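Local coordinates for protein glucose-6-phosphate isomerase (Plasmodium falciparum, PDB 3QKI) that probably catalyses the reversible conversion of alpha-D-glucose 6-phosphate to beta-D-fructose 6-phosphate, the second step of glycolysis, at residues Leu395-Asn400 / Ile537-Gly541; His412-Cys416 / Leu543-Asn547; Met282-Thr287 / Asn301-Phe305. One frame throughout, in Å; residues are numbered along the deposited sequence.

Contact 1: residues Leu395-Asn400 / Ile537-Gly541; sequences LSMESN and IVAEG
Ile537 packs as a knob into a hole formed by Leu395, Ser396, Ser399 and Asn400, joining the last turns of helix 388-400 to helix 523-543 in the interior. The two helix segments run roughly parallel, inclined by 29° with their axes 10.2 Å apart. With chi1 at -73°, Ile537 CG1 lies opposite the carbonyl carbon and CG2 opposite the backbone N, which spreads the branches over Ser396 and Ser399. Ile537 CG2 touches Leu395 O and Ser399 CB, each at 3.6 Å, while Ile537 CD1 comes to 3.4 Å from Ser396 OG. That hydroxyl bonds within its own helix to Ile392 O, as Ser399 OG does to Leu395 O at 2.7 Å; Ser399 OG also meets Arg312.

One polar bond crosses the interface. Asn400 ND2 reaches Ile537 O at 3.3 Å, long but nearly straight (169°), with the oxygen close to the amide plane. Ile537 O also accepts the helical N-H of Gly541, from the opposite face of its carbonyl plane. Asn400 OD1 bonds to Ser548, holding both ends of the amide and fixing its rotation.

The helix packed here carries Glu398, which binds fructose 6-phosphate in a structure of this protein and forms a salt bridge to Arg312. Tyr419 of strand 418-420 lies against Ser396 and Ile537, helix 356-371 packs on Ala539 and Glu540, and Leu434 of the second subunit touches Met397.

Contact 2: residues His412-Cys416 / Leu543-Asn547; sequences HYNTC and LLNIN
Tyr413 and Leu544 make the polar link between two loops, one leading into strand 418-420 and the other leaving the end of helix 523-543. The phenol gives its proton to the backbone: Tyr413 OH lies 2.7 Å from Leu544 O, a short bond in which the donor sits 26° off the carbonyl plane. The oxygen meets the ring at its edge, near the ring plane. With chi1 at 53°, the ring of Tyr413 is held between its own backbone N and carbonyl carbon, which swings the hydroxyl across to the helix end. A water adds a second link. It donates to Tyr413 OH at 2.8 Å and accepts from Asn545 ND2 at 3.2 Å, so the hydroxyl both gives and receives. Asn545 has positive phi and closes the helix in a Schellman motif; the tyrosine therefore grips the chain just where the helix stops.

The remaining contacts are apolar or nearly so. Leu544 lays its two methyls along the opposing backbone: CD2 comes to 3.3 Å from Asn414 O, whose hydrogen-bond partner is His369, and CD1 rests 4.1 Å from Thr415 CA. Thr415 and Ile546 cross obliquely, with Thr415 CG2 and Ile546 CG2 4.1 Å apart. The hydroxyl of Thr415 is occupied by Lys402 O.

Helix 356-371 flanks the pair, with Phe365 and His369 packing on Leu544, His369 also meeting the Tyr413 ring, and Ser368 O taking a bond from Asn414 ND2. Helix 388-400 lies beside the other end, where Asn400 touches Cys416 and Ile546.

Contact 3: residues Met282-Thr287 / Asn301-Phe305; sequences MVAVST and NVFEF
Asn301 meets the 282-287 segment with both its side chain and its backbone, starting a ladder of hydrogen bonds between parallel strands 282-285 and 302-303. Its amide comes first: Asn301 ND2 donates to Met282 O at 3.0 Å, nearly straight at the hydrogen (171°). Asn301 CG lies opposite the carbonyl carbon and beside the backbone N (chi1 -77°), which aims the amide at Met282 O. The acceptor lies in the plane of the amide, yet the donor stands well above the carbonyl plane of Met282. The side chain thus stands in for a backbone donor at the start of the pairing.

Three backbone bonds follow. Ala284 N donates to Asn301 O at 2.8 Å, then Phe303 N to Ala284 O at 2.9 Å. Ser286 N to Phe303 O is longer, 3.1 Å, and more bent (141°), where the strands are ending. Ala284 O also receives a CA-H...O contact from Val302, and Phe303 O one from Val285. The other edge of 282-287 is engaged too, since Val283 and Val285 bond to strand 243-248 and the residue following it. Ser286 OG bonds to Ser249 O, Lys250 O and Asn288 N, and Thr287 OG1 to Lys250 NZ.

Apolar groups pack beside the ladder. Val285 CG1 lies 3.7 Å from Phe305 CD1, the side chains crossing at about a right angle, while Ala284 and Val302 share the face covered by helix 289-295. The N and O of Phe305 are buried with no partner in the model.

Chemically, three backbone bonds and one from the Asn301 amide join the two strands of the beta-alpha-beta unit. Through Ser286 and Thr287 the strand end is tied to Ser249 and Lys250, two residues that bind fructose 6-phosphate in a structure of this protein.

Contacts 1 and 2 form one patch, their centres 9 Å apart, because the same two chain regions pass through both, contact 2 farther along each. Probable backbone hydrogen bonds tie them, Gly541 O to Ile546 N at 2.9 Å and Asn400 O to Cys416 N at 3.0 Å. Contact 3, in the five-stranded parallel sheet, lies 27 Å from contact 1 and 35 Å from contact 2 between centres. No sugar phosphate is bound to this chain in the model. Contact 1 holds Glu398 of its site; between side chains, Cys416 of contact 2 is about 8 Å from Glu398, and in contact 3 Thr287 is about 3 Å from Lys250 and Phe305 about 5 Å from Ser177.

Contact 1: residues Leu395-Asn400 / Ile537-Gly541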
ATOM      1  N   LEU A 395       2.905 -12.814  -0.223  1.00  9.64           N
ATOM      2  CA  LEU A 395       3.884 -13.832  -0.592  1.00  9.39           C
ATOM      3  C   LEU A 395       4.998 -13.928   0.451  1.00 15.07           C
ATOM      4  O   LEU A 395       5.294 -15.018   0.916  1.00 13.76           O
ATOM      5  CB  LEU A 395       4.452 -13.568  -2.001  1.00  9.67           C
ATOM      6  CG  LEU A 395       5.572 -14.526  -2.487  1.00 15.84           C
ATOM      7  CD1 LEU A 395       5.070 -15.956  -2.623  1.00 17.03           C
ATOM      8  CD2 LEU A 395       6.137 -14.065  -3.809  1.00 16.48           C
ATOM      9  N   SER A 396       5.555 -12.780   0.872  1.00 11.13           N
ATOM     10  CA  SER A 396       6.635 -12.745   1.859  1.00  9.79           C
ATOM     11  C   SER A 396       6.135 -12.954   3.281  1.00 13.12           C
ATOM     12  O   SER A 396       6.600 -13.859   3.966  1.00 11.82           O
ATOM     13  CB  SER A 396       7.367 -11.407   1.779  1.00 13.08           C
ATOM     14  OG  SER A 396       7.824 -11.220   0.447  1.00 28.78           O
ATOM     15  N   MET A 397       5.231 -12.066   3.738  1.00 10.15           N
ATOM     16  CA  MET A 397       4.760 -12.018   5.109  1.00  8.77           C
ATOM     17  C   MET A 397       3.978 -13.220   5.583  1.00 12.17           C
ATOM     18  O   MET A 397       4.158 -13.647   6.724  1.00 11.40           O
ATOM     19  CB  MET A 397       4.046 -10.696   5.399  1.00 10.34           C
ATOM     20  CG  MET A 397       4.978  -9.502   5.229  1.00 13.32           C
ATOM     21  SD  MET A 397       4.217  -7.896   5.327  1.00 15.65           S
ATOM     22  CE  MET A 397       3.889  -7.746   7.101  1.00 11.78           C
ATOM     23  N   GLU A 398       3.107 -13.762   4.735  1.00  9.58           N
ATOM     24  CA  GLU A 398       2.331 -14.935   5.123  1.00  8.73           C
ATOM     25  C   GLU A 398       3.188 -16.191   5.066  1.00 10.70           C
ATOM     26  O   GLU A 398       2.978 -17.114   5.843  1.00 13.08           O
ATOM     27  CB  GLU A 398       1.030 -15.021   4.316  1.00 10.29           C
ATOM     28  CG  GLU A 398       0.060 -16.057   4.844  1.00 19.43           C
ATOM     29  CD  GLU A 398      -1.216 -16.153   4.045  1.00 41.64           C
ATOM     30  OE1 GLU A 398      -1.163 -16.632   2.889  1.00 30.45           O
ATOM     31  OE2 GLU A 398      -2.275 -15.737   4.570  1.00 45.37           O
ATOM     32  N   SER A 399       4.190 -16.227   4.185  1.00 10.05           N
ATOM     33  CA  SER A 399       5.041 -17.411   4.112  1.00  9.64           C
ATOM     34  C   SER A 399       6.015 -17.396   5.272  1.00 12.40           C
ATOM     35  O   SER A 399       6.156 -18.381   5.962  1.00 11.81           O
ATOM     36  CB  SER A 399       5.865 -17.442   2.815  1.00 11.47           C
ATOM     37  OG  SER A 399       5.110 -17.567   1.623  1.00 15.30           O
ATOM     38  N   ASN A 400       6.706 -16.265   5.470  1.00 11.52           N
ATOM     39  CA  ASN A 400       7.814 -16.196   6.401  1.00 10.20           C
ATOM     40  C   ASN A 400       7.609 -15.491   7.748  1.00 14.93           C
ATOM     41  O   ASN A 400       8.558 -15.411   8.519  1.00 15.39           O
ATOM     42  CB  ASN A 400       9.098 -15.767   5.650  1.00  9.01           C
ATOM     43  CG  ASN A 400       9.558 -16.739   4.587  1.00 17.36           C
ATOM     44  OD1 ASN A 400       9.040 -17.860   4.431  1.00 15.39           O
ATOM     45  ND2 ASN A 400      10.514 -16.326   3.795  1.00  9.46           N
ATOM     46  N   ILE A 537      11.517 -16.084  -1.727  1.00 13.49           N
ATOM     47  CA  ILE A 537      10.790 -16.416  -0.495  1.00 13.41           C
ATOM     48  C   ILE A 537      11.002 -17.867  -0.052  1.00 14.91           C
ATOM     49  O   ILE A 537      11.242 -18.117   1.135  1.00 16.01           O
ATOM     50  CB  ILE A 537       9.314 -15.951  -0.560  1.00 16.73           C
ATOM     51  CG1 ILE A 537       9.242 -14.399  -0.415  1.00 19.04           C
ATOM     52  CG2 ILE A 537       8.421 -16.644   0.448  1.00 17.25           C
ATOM     53  CD1 ILE A 537      10.091 -13.747   0.814  1.00 31.17           C
ATOM     54  N   VAL A 538      10.980 -18.803  -1.007  1.00 10.29           N
ATOM     55  CA  VAL A 538      11.226 -20.214  -0.736  1.00 10.59           C
ATOM     56  C   VAL A 538      12.675 -20.386  -0.184  1.00 13.27           C
ATOM     57  O   VAL A 538      12.853 -21.038   0.840  1.00 13.16           O
ATOM     58  CB  VAL A 538      10.944 -21.094  -1.984  1.00 13.41           C
ATOM     59  CG1 VAL A 538      11.568 -22.480  -1.848  1.00 12.16           C
ATOM     60  CG2 VAL A 538       9.447 -21.189  -2.256  1.00 13.55           C
ATOM     61  N   ALA A 539      13.673 -19.745  -0.820  1.00 11.82           N
ATOM     62  CA  ALA A 539      15.073 -19.815  -0.384  1.00 11.91           C
ATOM     63  C   ALA A 539      15.215 -19.213   1.003  1.00 15.26           C
ATOM     64  O   ALA A 539      15.889 -19.796   1.851  1.00 16.03           O
ATOM     65  CB  ALA A 539      15.983 -19.083  -1.364  1.00 12.63           C
ATOM     66  N   GLU A 540      14.545 -18.076   1.254  1.00 10.57           N
ATOM     67  CA  GLU A 540      14.637 -17.394   2.519  1.00  9.73           C
ATOM     68  C   GLU A 540      14.038 -18.175   3.699  1.00 14.78           C
ATOM     69  O   GLU A 540      14.593 -18.125   4.803  1.00 13.60           O
ATOM     70  CB  GLU A 540      14.111 -15.954   2.419  1.00 11.20           C
ATOM     71  CG  GLU A 540      14.720 -15.056   3.473  1.00 24.94           C
ATOM     72  CD  GLU A 540      14.494 -13.573   3.290  1.00 43.68           C
ATOM     73  OE1 GLU A 540      13.914 -13.165   2.255  1.00 28.93           O
ATOM     74  OE2 GLU A 540      14.924 -12.810   4.184  1.00 34.51           O
ATOM     75  N   GLY A 541      12.940 -18.902   3.464  1.00 13.37           N
ATOM     76  CA  GLY A 541      12.308 -19.723   4.500  1.00 12.44           C
ATOM     77  C   GLY A 541      13.257 -20.812   4.970  1.00 14.15           C
ATOM     78  O   GLY A 541      13.371 -21.050   6.173  1.00 14.42           O
TER

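Contact 2: residues His412-Cys416 / Leu543-Asn547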
ATOM      1  N   HIS A 412      13.254 -17.165  18.579  1.00 22.72           N
ATOM      2  CA  HIS A 412      13.237 -15.762  19.000  1.00 25.04           C
ATOM      3  C   HIS A 412      13.971 -14.837  18.036  1.00 23.14           C
ATOM      4  O   HIS A 412      13.907 -13.617  18.205  1.00 22.41           O
ATOM      5  CB  HIS A 412      13.736 -15.628  20.454  1.00 28.65           C
ATOM      6  CG  HIS A 412      12.956 -16.510  21.379  1.00 35.17           C
ATOM      7  ND1 HIS A 412      11.711 -16.113  21.885  1.00 38.67           N
ATOM      8  CD2 HIS A 412      13.194 -17.795  21.751  1.00 38.78           C
ATOM      9  CE1 HIS A 412      11.268 -17.150  22.588  1.00 38.91           C
ATOM     10  NE2 HIS A 412      12.121 -18.190  22.530  1.00 39.15           N
ATOM     11  N   TYR A 413      14.648 -15.407  17.029  1.00 14.84           N
ATOM     12  CA  TYR A 413      15.367 -14.603  16.052  1.00 13.83           C
ATOM     13  C   TYR A 413      14.383 -14.015  15.024  1.00 17.08           C
ATOM     14  O   TYR A 413      13.198 -14.388  14.985  1.00 14.20           O
ATOM     15  CB  TYR A 413      16.511 -15.388  15.376  1.00 14.05           C
ATOM     16  CG  TYR A 413      16.107 -16.713  14.759  1.00 14.77           C
ATOM     17  CD1 TYR A 413      15.499 -16.769  13.505  1.00 15.22           C
ATOM     18  CD2 TYR A 413      16.408 -17.919  15.391  1.00 15.77           C
ATOM     19  CE1 TYR A 413      15.160 -17.988  12.917  1.00 14.34           C
ATOM     20  CE2 TYR A 413      16.107 -19.146  14.793  1.00 16.60           C
ATOM     21  CZ  TYR A 413      15.446 -19.173  13.577  1.00 19.93           C
ATOM     22  OH  TYR A 413      15.157 -20.374  12.981  1.00 18.87           O
ATOM     23  N   ASN A 414      14.876 -13.079  14.209  1.00 14.17           N
ATOM     24  CA  ASN A 414      14.080 -12.399  13.202  1.00 13.74           C
ATOM     25  C   ASN A 414      13.581 -13.332  12.115  1.00 19.00           C
ATOM     26  O   ASN A 414      14.341 -14.145  11.602  1.00 18.62           O
ATOM     27  CB  ASN A 414      14.874 -11.250  12.560  1.00 11.04           C
ATOM     28  CG  ASN A 414      15.129 -10.084  13.475  1.00 16.40           C
ATOM     29  OD1 ASN A 414      14.594  -9.995  14.576  1.00 19.07           O
ATOM     30  ND2 ASN A 414      15.961  -9.158  13.025  1.00 14.74           N
ATOM     31  N   THR A 415      12.298 -13.199  11.765  1.00 14.23           N
ATOM     32  CA  THR A 415      11.747 -13.900  10.620  1.00 13.96           C
ATOM     33  C   THR A 415      11.441 -12.857   9.556  1.00 16.93           C
ATOM     34  O   THR A 415      12.255 -11.932   9.391  1.00 15.90           O
ATOM     35  CB  THR A 415      10.745 -15.004  10.966  1.00 15.02           C
ATOM     36  OG1 THR A 415       9.591 -14.431  11.608  1.00 12.96           O
ATOM     37  CG2 THR A 415      11.382 -16.113  11.837  1.00 14.74           C
ATOM     38  N   CYS A 416      10.318 -12.982   8.828  1.00 14.06           N
ATOM     39  CA  CYS A 416      10.042 -12.044   7.731  1.00 13.43           C
ATOM     40  C   CYS A 416       9.965 -10.593   8.148  1.00 14.36           C
ATOM     41  O   CYS A 416       9.355 -10.262   9.171  1.00 12.51           O
ATOM     42  CB  CYS A 416       8.805 -12.443   6.945  1.00 12.93           C
ATOM     43  SG  CYS A 416       8.661 -11.593   5.369  1.00 16.26           S
ATOM     44  N   LEU A 543      16.649 -20.616   4.700  1.00 14.92           N
ATOM     45  CA  LEU A 543      17.724 -19.902   5.413  1.00 14.12           C
ATOM     46  C   LEU A 543      17.271 -19.622   6.858  1.00 17.83           C
ATOM     47  O   LEU A 543      18.065 -19.770   7.788  1.00 16.19           O
ATOM     48  CB  LEU A 543      18.083 -18.566   4.723  1.00 13.12           C
ATOM     49  CG  LEU A 543      18.675 -18.619   3.312  1.00 15.06           C
ATOM     50  CD1 LEU A 543      18.909 -17.204   2.794  1.00 14.94           C
ATOM     51  CD2 LEU A 543      19.961 -19.439   3.263  1.00 17.50           C
ATOM     52  N   LEU A 544      15.989 -19.230   7.036  1.00 12.94           N
ATOM     53  CA  LEU A 544      15.412 -18.932   8.361  1.00 12.14           C
ATOM     54  C   LEU A 544      15.070 -20.181   9.143  1.00 14.55           C
ATOM     55  O   LEU A 544      14.734 -20.088  10.328  1.00 12.95           O
ATOM     56  CB  LEU A 544      14.147 -18.082   8.203  1.00 11.45           C
ATOM     57  CG  LEU A 544      14.375 -16.637   7.750  1.00 14.86           C
ATOM     58  CD1 LEU A 544      13.072 -15.995   7.367  1.00 14.31           C
ATOM     59  CD2 LEU A 544      15.104 -15.820   8.820  1.00 17.42           C
ATOM     60  N   ASN A 545      15.095 -21.343   8.455  1.00 13.42           N
ATOM     61  CA  ASN A 545      14.714 -22.659   8.964  1.00 14.27           C
ATOM     62  C   ASN A 545      13.267 -22.649   9.487  1.00 18.60           C
ATOM     63  O   ASN A 545      12.985 -23.163  10.561  1.00 17.77           O
ATOM     64  CB  ASN A 545      15.704 -23.178  10.026  1.00 13.72           C
ATOM     65  CG  ASN A 545      15.578 -24.645  10.282  1.00 22.31           C
ATOM     66  OD1 ASN A 545      15.303 -25.433   9.377  1.00 16.76           O
ATOM     67  ND2 ASN A 545      15.715 -25.037  11.535  1.00 12.25           N
ATOM     68  N   ILE A 546      12.360 -22.048   8.726  1.00 16.43           N
ATOM     69  CA  ILE A 546      10.933 -22.018   9.091  1.00 14.66           C
ATOM     70  C   ILE A 546      10.128 -22.690   7.971  1.00 14.73           C
ATOM     71  O   ILE A 546      10.671 -22.981   6.898  1.00 13.41           O
ATOM     72  CB  ILE A 546      10.426 -20.590   9.402  1.00 17.01           C
ATOM     73  CG1 ILE A 546      10.593 -19.653   8.174  1.00 18.58           C
ATOM     74  CG2 ILE A 546      11.010 -20.034  10.743  1.00 14.76           C
ATOM     75  CD1 ILE A 546      10.107 -18.250   8.390  1.00 26.65           C
ATOM     76  N   ASN A 547       8.856 -22.949   8.220  1.00 12.56           N
ATOM     77  CA  ASN A 547       7.992 -23.548   7.214  1.00 13.34           C
ATOM     78  C   ASN A 547       7.278 -22.398   6.460  1.00 18.17           C
ATOM     79  O   ASN A 547       6.397 -21.756   7.013  1.00 18.19           O
ATOM     80  CB  ASN A 547       7.003 -24.541   7.840  1.00 11.94           C
ATOM     81  CG  ASN A 547       6.100 -25.221   6.825  1.00 22.35           C
ATOM     82  OD1 ASN A 547       6.338 -25.187   5.621  1.00 17.02           O
ATOM     83  ND2 ASN A 547       5.061 -25.876   7.287  1.00 14.07           N
TER
HETATM   84  O   HOH W   1      16.358 -22.787  13.705  1.00 20.23           O

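Contact 3: residues Met282-Thr287 / Asn301-Phe305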
ATOM      1  N   MET A 282     -21.411 -17.664 -15.065  1.00 15.04           N
ATOM      2  CA  MET A 282     -20.695 -18.067 -13.856  1.00 15.48           C
ATOM      3  C   MET A 282     -19.675 -19.145 -14.084  1.00 21.36           C
ATOM      4  O   MET A 282     -19.949 -20.156 -14.736  1.00 22.07           O
ATOM      5  CB  MET A 282     -21.680 -18.540 -12.782  1.00 17.71           C
ATOM      6  CG  MET A 282     -22.756 -17.531 -12.465  1.00 21.67           C
ATOM      7  SD  MET A 282     -23.710 -18.009 -11.036  1.00 27.55           S
ATOM      8  CE  MET A 282     -23.022 -16.920  -9.862  1.00 26.50           C
ATOM      9  N   VAL A 283     -18.474 -18.922 -13.553  1.00 18.82           N
ATOM     10  CA  VAL A 283     -17.398 -19.897 -13.574  1.00 18.33           C
ATOM     11  C   VAL A 283     -16.783 -20.068 -12.180  1.00 19.89           C
ATOM     12  O   VAL A 283     -16.856 -19.149 -11.343  1.00 18.26           O
ATOM     13  CB  VAL A 283     -16.392 -19.839 -14.759  1.00 23.79           C
ATOM     14  CG1 VAL A 283     -16.884 -18.980 -15.901  1.00 24.18           C
ATOM     15  CG2 VAL A 283     -15.001 -19.439 -14.337  1.00 23.99           C
ATOM     16  N   ALA A 284     -16.245 -21.261 -11.898  1.00 15.23           N
ATOM     17  CA  ALA A 284     -15.596 -21.465 -10.613  1.00 14.38           C
ATOM     18  C   ALA A 284     -14.196 -21.978 -10.779  1.00 17.47           C
ATOM     19  O   ALA A 284     -13.911 -22.734 -11.699  1.00 16.92           O
ATOM     20  CB  ALA A 284     -16.402 -22.434  -9.757  1.00 14.91           C
ATOM     21  N   VAL A 285     -13.309 -21.575  -9.871  1.00 15.55           N
ATOM     22  CA  VAL A 285     -11.958 -22.105  -9.808  1.00 14.33           C
ATOM     23  C   VAL A 285     -11.982 -22.734  -8.435  1.00 19.06           C
ATOM     24  O   VAL A 285     -12.008 -22.018  -7.425  1.00 16.87           O
ATOM     25  CB  VAL A 285     -10.831 -21.066 -10.002  1.00 16.97           C
ATOM     26  CG1 VAL A 285      -9.472 -21.709  -9.769  1.00 16.26           C
ATOM     27  CG2 VAL A 285     -10.893 -20.449 -11.405  1.00 17.12           C
ATOM     28  N   SER A 286     -12.148 -24.079  -8.407  1.00 15.23           N
ATOM     29  CA  SER A 286     -12.364 -24.839  -7.176  1.00 16.64           C
ATOM     30  C   SER A 286     -12.213 -26.350  -7.426  1.00 23.88           C
ATOM     31  O   SER A 286     -12.187 -26.795  -8.576  1.00 21.14           O
ATOM     32  CB  SER A 286     -13.803 -24.618  -6.706  1.00 17.63           C
ATOM     33  OG  SER A 286     -14.097 -25.245  -5.469  1.00 22.76           O
ATOM     34  N   THR A 287     -12.225 -27.151  -6.335  1.00 23.48           N
ATOM     35  CA  THR A 287     -12.215 -28.625  -6.483  1.00 23.54           C
ATOM     36  C   THR A 287     -13.449 -29.205  -5.849  1.00 27.57           C
ATOM     37  O   THR A 287     -13.690 -30.416  -5.949  1.00 27.38           O
ATOM     38  CB  THR A 287     -10.959 -29.232  -5.902  1.00 31.65           C
ATOM     39  OG1 THR A 287     -10.835 -28.788  -4.550  1.00 30.61           O
ATOM     40  CG2 THR A 287      -9.745 -28.849  -6.700  1.00 32.47           C
ATOM     41  N   ASN A 301     -17.587 -25.419 -16.528  1.00 19.31           N
ATOM     42  CA  ASN A 301     -17.216 -24.099 -16.019  1.00 18.03           C
ATOM     43  C   ASN A 301     -16.450 -24.132 -14.675  1.00 19.59           C
ATOM     44  O   ASN A 301     -16.276 -23.094 -14.020  1.00 17.64           O
ATOM     45  CB  ASN A 301     -18.467 -23.190 -15.991  1.00 21.47           C
ATOM     46  CG  ASN A 301     -18.859 -22.659 -17.359  1.00 26.74           C
ATOM     47  OD1 ASN A 301     -18.521 -23.221 -18.405  1.00 21.07           O
ATOM     48  ND2 ASN A 301     -19.452 -21.488 -17.389  1.00 22.90           N
ATOM     49  N   VAL A 302     -15.945 -25.310 -14.314  1.00 16.39           N
ATOM     50  CA  VAL A 302     -15.171 -25.502 -13.089  1.00 15.87           C
ATOM     51  C   VAL A 302     -13.756 -25.875 -13.466  1.00 20.44           C
ATOM     52  O   VAL A 302     -13.523 -26.877 -14.158  1.00 21.05           O
ATOM     53  CB  VAL A 302     -15.781 -26.493 -12.071  1.00 19.37           C
ATOM     54  CG1 VAL A 302     -14.966 -26.506 -10.781  1.00 18.51           C
ATOM     55  CG2 VAL A 302     -17.232 -26.149 -11.774  1.00 19.22           C
ATOM     56  N   PHE A 303     -12.808 -25.038 -13.033  1.00 15.96           N
ATOM     57  CA  PHE A 303     -11.389 -25.190 -13.339  1.00 14.53           C
ATOM     58  C   PHE A 303     -10.656 -25.595 -12.059  1.00 21.21           C
ATOM     59  O   PHE A 303     -10.770 -24.945 -11.026  1.00 21.07           O
ATOM     60  CB  PHE A 303     -10.851 -23.895 -13.951  1.00 15.14           C
ATOM     61  CG  PHE A 303     -11.513 -23.561 -15.277  1.00 15.32           C
ATOM     62  CD1 PHE A 303     -12.770 -22.959 -15.318  1.00 14.92           C
ATOM     63  CD2 PHE A 303     -10.913 -23.907 -16.476  1.00 14.92           C
ATOM     64  CE1 PHE A 303     -13.371 -22.655 -16.536  1.00 15.72           C
ATOM     65  CE2 PHE A 303     -11.533 -23.616 -17.695  1.00 16.74           C
ATOM     66  CZ  PHE A 303     -12.755 -22.998 -17.717  1.00 13.20           C
ATOM     67  N   GLU A 304      -9.982 -26.718 -12.112  1.00 18.20           N
ATOM     68  CA  GLU A 304      -9.336 -27.259 -10.937  1.00 18.74           C
ATOM     69  C   GLU A 304      -7.906 -26.772 -10.684  1.00 19.30           C
ATOM     70  O   GLU A 304      -7.210 -26.282 -11.573  1.00 17.26           O
ATOM     71  CB  GLU A 304      -9.471 -28.813 -10.919  1.00 21.37           C
ATOM     72  CG  GLU A 304      -8.281 -29.599 -11.432  1.00 35.38           C
ATOM     73  CD  GLU A 304      -8.498 -31.068 -11.752  1.00 62.73           C
ATOM     74  OE1 GLU A 304      -7.954 -31.926 -11.019  1.00 45.05           O
ATOM     75  OE2 GLU A 304      -9.127 -31.358 -12.797  1.00 61.89           O
ATOM     76  N   PHE A 305      -7.516 -26.877  -9.424  1.00 17.92           N
ATOM     77  CA  PHE A 305      -6.175 -26.661  -8.902  1.00 17.32           C
ATOM     78  C   PHE A 305      -5.956 -27.655  -7.761  1.00 21.08           C
ATOM     79  O   PHE A 305      -6.877 -28.403  -7.443  1.00 16.65           O
ATOM     80  CB  PHE A 305      -5.823 -25.191  -8.644  1.00 17.87           C
ATOM     81  CG  PHE A 305      -6.466 -24.480  -7.482  1.00 18.01           C
ATOM     82  CD1 PHE A 305      -7.818 -24.159  -7.507  1.00 19.63           C
ATOM     83  CD2 PHE A 305      -5.693 -23.981  -6.445  1.00 18.91           C
ATOM     84  CE1 PHE A 305      -8.396 -23.429  -6.475  1.00 20.34           C
ATOM     85  CE2 PHE A 305      -6.270 -23.245  -5.413  1.00 21.26           C
ATOM     86  CZ  PHE A 305      -7.620 -22.974  -5.432  1.00 19.70           C
TER